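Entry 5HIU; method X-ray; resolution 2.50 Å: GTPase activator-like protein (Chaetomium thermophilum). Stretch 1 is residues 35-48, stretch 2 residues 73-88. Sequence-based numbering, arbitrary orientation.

Stretch 1, residues 35-48: HLSERVLAANKLRF
Stretch 2, residues 73-88: NPDNARQASWELLIEC

Alanines at a helix interface leave room for larger neighbours to pack against them and against backbone. At the apolar centre here, Ala43 and Ala80 point toward the opposing helices, their CB atoms 4.4 Å apart; Ala43 CB also lies 4.0 Å from Ala80 O, a methyl resting on backbone. Val40 (chi1 t) straddles two alanines, CG2 3.7 Å from Ala77 CB and CG1 4.2 Å from Ala80 CB. Leu84 (t, chi2 70°) leaves its backbone sideways, but its end swings in: CD1 reaches 3.8 Å from Leu46 CB and 3.7 Å from Arg47 N, while CD2 is 4.3 Å from Ala43 CB. Ala43, Ala77, Ala80, Leu46 and Leu84 are buried, as suits side chains with no polar group to satisfy. Toward the N-terminal end, Leu36 (t, chi2 46°) spreads CD1 to 4.4 Å from Ala77 CB and CD2 to 4.4 Å from Pro74 CD.

Helices 36-48 and 75-88 run in nearly the same direction, their axes 26° apart and 8.6 Å at closest approach. Register is set by CA–CA pairs: Val40 with Ala77 at 5.6 Å, Ala43 with Ser81 and Asn44 with Ala80 at 6.0 Å, Arg47 with Leu84 at 4.8 Å. His35 and Pro74 are N-caps, psi near 153°. Between the stretches 550 Å², both sides summed, is buried.

The edge is polar, yet no hydrogen bond crosses it. Asn44 (m) points away at CB, but its ND2 turns back to donate to Val40 O at 2.9 Å and lies 3.3 Å from Ala80 CB. Its OD1 accepts from Arg47 NH1 at 3.0 Å. Arg47 (t, t, chi3 80°, chi4 -97°) lays its aliphatic part on the neighbouring helix: CD is 3.3 Å from Glu83 O, and CG 3.8 Å from Glu87 CG. Glu83 (m, t) places OE1 over one guanidinium face, 4.0 Å from Arg47 NH1, so charge attraction acts without a directed N-H; both residues remain partly exposed, their charged ends at the edge.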

# COMPACT_ATOMS: atom_id res chain seq x y z
N HIS A 35 43.05 24.48 -0.25
CA HIS A 35 42.52 24.65 1.10
C HIS A 35 41.01 24.50 0.98
O HIS A 35 40.44 24.76 -0.07
CB HIS A 35 42.86 26.01 1.68
CG HIS A 35 44.33 26.30 1.72
ND1 HIS A 35 45.22 25.54 2.45
CD2 HIS A 35 45.06 27.29 1.15
CE1 HIS A 35 46.44 26.04 2.32
NE2 HIS A 35 46.37 27.10 1.53
N LEU A 36 40.35 24.08 2.05
CA LEU A 36 38.96 23.67 1.94
C LEU A 36 38.10 24.65 1.14
O LEU A 36 37.31 24.23 0.30
CB LEU A 36 38.35 23.44 3.32
CG LEU A 36 36.93 22.88 3.27
CD1 LEU A 36 36.82 21.73 2.28
CD2 LEU A 36 36.47 22.42 4.65
N SER A 37 38.25 25.94 1.39
CA SER A 37 37.44 26.92 0.69
C SER A 37 37.73 26.87 -0.81
O SER A 37 36.89 27.21 -1.63
CB SER A 37 37.67 28.34 1.22
OG SER A 37 38.85 28.92 0.65
N GLU A 38 38.94 26.47 -1.17
CA GLU A 38 39.32 26.38 -2.57
C GLU A 38 38.65 25.17 -3.18
O GLU A 38 38.17 25.23 -4.31
CB GLU A 38 40.84 26.28 -2.73
CG GLU A 38 41.60 27.38 -2.01
CD GLU A 38 43.08 27.42 -2.33
OE1 GLU A 38 43.77 26.40 -2.11
OE2 GLU A 38 43.57 28.48 -2.77
N ARG A 39 38.60 24.09 -2.40
CA ARG A 39 37.97 22.84 -2.82
C ARG A 39 36.49 23.06 -3.09
O ARG A 39 35.96 22.53 -4.06
CB ARG A 39 38.14 21.75 -1.75
CG ARG A 39 39.59 21.44 -1.37
CD ARG A 39 39.62 20.29 -0.38
NE ARG A 39 39.30 19.04 -1.07
CZ ARG A 39 38.75 17.97 -0.50
NH1 ARG A 39 38.43 17.97 0.79
NH2 ARG A 39 38.51 16.88 -1.24
N VAL A 40 35.85 23.85 -2.24
CA VAL A 40 34.44 24.15 -2.40
C VAL A 40 34.19 24.86 -3.73
O VAL A 40 33.30 24.49 -4.50
CB VAL A 40 33.92 25.00 -1.22
CG1 VAL A 40 32.50 25.49 -1.48
CG2 VAL A 40 33.95 24.16 0.06
N LEU A 41 35.00 25.86 -4.01
CA LEU A 41 34.87 26.61 -5.26
C LEU A 41 35.18 25.72 -6.48
O LEU A 41 34.53 25.83 -7.51
CB LEU A 41 35.80 27.83 -5.23
CG LEU A 41 35.72 28.75 -6.44
CD1 LEU A 41 34.40 29.48 -6.42
CD2 LEU A 41 36.89 29.73 -6.45
N ALA A 42 36.18 24.86 -6.36
CA ALA A 42 36.54 23.93 -7.42
C ALA A 42 35.38 22.98 -7.69
O ALA A 42 34.97 22.77 -8.84
CB ALA A 42 37.78 23.14 -7.03
N ALA A 43 34.86 22.43 -6.60
CA ALA A 43 33.69 21.59 -6.64
C ALA A 43 32.60 22.25 -7.46
O ALA A 43 31.98 21.60 -8.31
CB ALA A 43 33.20 21.31 -5.23
N ASN A 44 32.36 23.53 -7.21
CA ASN A 44 31.27 24.23 -7.87
C ASN A 44 31.55 24.41 -9.36
O ASN A 44 30.65 24.31 -10.19
CB ASN A 44 31.01 25.59 -7.22
CG ASN A 44 30.06 25.52 -6.04
OD1 ASN A 44 28.85 25.61 -6.20
ND2 ASN A 44 30.61 25.37 -4.86
N LYS A 45 32.80 24.69 -9.70
CA LYS A 45 33.19 24.90 -11.09
C LYS A 45 33.16 23.60 -11.87
O LYS A 45 32.54 23.52 -12.93
CB LYS A 45 34.57 25.51 -11.17
CG LYS A 45 34.58 26.96 -10.73
CD LYS A 45 35.99 27.46 -10.57
CE LYS A 45 36.02 28.96 -10.32
NZ LYS A 45 37.44 29.33 -10.10
N LEU A 46 33.83 22.58 -11.35
CA LEU A 46 33.72 21.23 -11.89
C LEU A 46 32.27 20.80 -12.08
O LEU A 46 31.92 20.21 -13.09
CB LEU A 46 34.39 20.23 -10.97
CG LEU A 46 35.88 20.17 -11.20
CD1 LEU A 46 36.57 19.52 -10.02
CD2 LEU A 46 36.14 19.43 -12.50
N ARG A 47 31.42 21.10 -11.12
CA ARG A 47 30.05 20.70 -11.30
C ARG A 47 29.52 21.29 -12.59
O ARG A 47 28.72 20.67 -13.27
CB ARG A 47 29.17 21.11 -10.13
CG ARG A 47 27.80 20.51 -10.22
CD ARG A 47 26.94 20.93 -9.05
NE ARG A 47 26.37 22.27 -9.21
CZ ARG A 47 26.88 23.39 -8.70
NH1 ARG A 47 27.99 23.37 -7.98
NH2 ARG A 47 26.26 24.55 -8.90
N PHE A 48 29.99 22.49 -12.92
CA PHE A 48 29.66 23.12 -14.20
C PHE A 48 30.38 22.43 -15.37
O PHE A 48 29.77 22.16 -16.40
CB PHE A 48 29.99 24.63 -14.16
CG PHE A 48 28.84 25.47 -13.73
CD1 PHE A 48 28.29 25.32 -12.47
CD2 PHE A 48 28.28 26.39 -14.60
CE1 PHE A 48 27.21 26.08 -12.07
CE2 PHE A 48 27.19 27.15 -14.20
CZ PHE A 48 26.65 26.99 -12.94
N ASN A 73 32.22 17.91 7.93
CA ASN A 73 32.35 19.15 7.16
C ASN A 73 31.13 20.07 7.32
O ASN A 73 30.04 19.60 7.62
CB ASN A 73 32.47 18.85 5.68
CG ASN A 73 33.63 17.93 5.36
OD1 ASN A 73 34.80 18.28 5.53
ND2 ASN A 73 33.30 16.73 4.86
N PRO A 74 31.32 21.38 7.09
CA PRO A 74 30.23 22.34 7.10
C PRO A 74 29.30 22.24 5.89
O PRO A 74 29.71 21.84 4.80
CB PRO A 74 30.95 23.68 7.11
CG PRO A 74 32.20 23.41 6.36
CD PRO A 74 32.61 22.03 6.76
N ASP A 75 28.06 22.63 6.08
CA ASP A 75 27.07 22.59 5.03
C ASP A 75 27.58 22.91 3.65
O ASP A 75 27.48 22.08 2.74
CB ASP A 75 25.94 23.53 5.39
CG ASP A 75 25.11 23.00 6.52
OD1 ASP A 75 25.38 21.86 6.97
OD2 ASP A 75 24.18 23.71 6.96
N ASN A 76 28.16 24.11 3.50
CA ASN A 76 28.59 24.62 2.20
C ASN A 76 29.48 23.65 1.46
O ASN A 76 29.45 23.60 0.23
CB ASN A 76 29.32 25.94 2.36
CG ASN A 76 30.64 25.80 3.09
OD1 ASN A 76 30.79 24.92 3.94
ND2 ASN A 76 31.61 26.65 2.76
N ALA A 77 30.27 22.89 2.20
CA ALA A 77 31.21 21.95 1.59
C ALA A 77 30.58 20.59 1.31
O ALA A 77 30.97 19.92 0.36
CB ALA A 77 32.45 21.78 2.46
N ARG A 78 29.66 20.16 2.15
CA ARG A 78 29.01 18.89 1.90
C ARG A 78 28.12 19.11 0.71
O ARG A 78 28.14 18.34 -0.23
CB ARG A 78 28.19 18.41 3.11
CG ARG A 78 29.01 18.10 4.35
CD ARG A 78 28.23 17.32 5.39
NE ARG A 78 26.86 17.82 5.56
CZ ARG A 78 26.51 18.91 6.22
NH1 ARG A 78 27.43 19.69 6.79
NH2 ARG A 78 25.23 19.25 6.30
N GLN A 79 27.37 20.20 0.76
CA GLN A 79 26.40 20.50 -0.27
C GLN A 79 27.03 20.62 -1.64
O GLN A 79 26.61 19.94 -2.57
CB GLN A 79 25.60 21.76 0.10
CG GLN A 79 24.49 21.40 1.09
CD GLN A 79 23.77 22.59 1.70
OE1 GLN A 79 23.46 23.57 1.03
NE2 GLN A 79 23.49 22.48 2.99
N ALA A 80 28.05 21.46 -1.77
CA ALA A 80 28.68 21.67 -3.08
C ALA A 80 29.30 20.38 -3.62
O ALA A 80 29.43 20.20 -4.83
CB ALA A 80 29.72 22.79 -3.00
N SER A 81 29.70 19.49 -2.71
CA SER A 81 30.24 18.18 -3.08
C SER A 81 29.14 17.23 -3.54
O SER A 81 29.30 16.53 -4.54
CB SER A 81 31.01 17.60 -1.89
OG SER A 81 31.66 16.38 -2.22
N TRP A 82 28.03 17.18 -2.82
CA TRP A 82 26.89 16.34 -3.20
C TRP A 82 26.42 16.66 -4.59
O TRP A 82 26.08 15.78 -5.37
CB TRP A 82 25.71 16.57 -2.28
CG TRP A 82 25.73 15.80 -1.06
CD1 TRP A 82 25.77 16.29 0.20
CD2 TRP A 82 25.65 14.40 -0.94
NE1 TRP A 82 25.74 15.28 1.11
CE2 TRP A 82 25.67 14.09 0.43
CE3 TRP A 82 25.59 13.35 -1.86
CZ2 TRP A 82 25.62 12.79 0.91
CZ3 TRP A 82 25.55 12.06 -1.39
CH2 TRP A 82 25.56 11.79 -0.01
N GLU A 83 26.38 17.93 -4.89
CA GLU A 83 25.93 18.38 -6.19
C GLU A 83 26.87 17.97 -7.30
O GLU A 83 26.45 17.73 -8.43
CB GLU A 83 25.73 19.87 -6.17
CG GLU A 83 24.66 20.24 -5.18
CD GLU A 83 24.41 21.70 -5.12
OE1 GLU A 83 25.39 22.48 -5.03
OE2 GLU A 83 23.20 22.03 -5.15
N LEU A 84 28.15 17.89 -6.95
CA LEU A 84 29.16 17.49 -7.90
C LEU A 84 29.07 15.99 -8.10
O LEU A 84 29.24 15.51 -9.22
CB LEU A 84 30.54 17.91 -7.41
CG LEU A 84 31.75 17.26 -8.07
CD1 LEU A 84 31.91 17.77 -9.50
CD2 LEU A 84 32.99 17.55 -7.24
N LEU A 85 28.82 15.26 -7.00
CA LEU A 85 28.74 13.80 -7.05
C LEU A 85 27.49 13.35 -7.82
O LEU A 85 27.52 12.40 -8.59
CB LEU A 85 28.74 13.21 -5.63
CG LEU A 85 30.02 13.35 -4.79
CD1 LEU A 85 29.84 12.66 -3.44
CD2 LEU A 85 31.26 12.79 -5.47
N ILE A 86 26.41 14.08 -7.62
CA ILE A 86 25.16 13.84 -8.30
C ILE A 86 25.34 13.94 -9.80
O ILE A 86 24.84 13.10 -10.56
CB ILE A 86 24.10 14.83 -7.79
CG1 ILE A 86 23.52 14.31 -6.49
CG2 ILE A 86 22.98 15.03 -8.80
CD1 ILE A 86 22.92 15.37 -5.64
N GLU A 87 26.06 14.96 -10.24
CA GLU A 87 26.33 15.10 -11.67
C GLU A 87 27.24 13.99 -12.14
O GLU A 87 27.07 13.52 -13.26
CB GLU A 87 26.92 16.47 -12.02
CG GLU A 87 25.93 17.61 -11.92
CD GLU A 87 24.65 17.34 -12.70
OE1 GLU A 87 24.70 17.38 -13.95
OE2 GLU A 87 23.59 17.08 -12.07
N CYS A 88 28.17 13.55 -11.30
CA CYS A 88 29.10 12.48 -11.68
C CYS A 88 28.42 11.13 -11.90
O CYS A 88 28.71 10.44 -12.87
CB CYS A 88 30.24 12.36 -10.66
SG CYS A 88 31.37 13.77 -10.67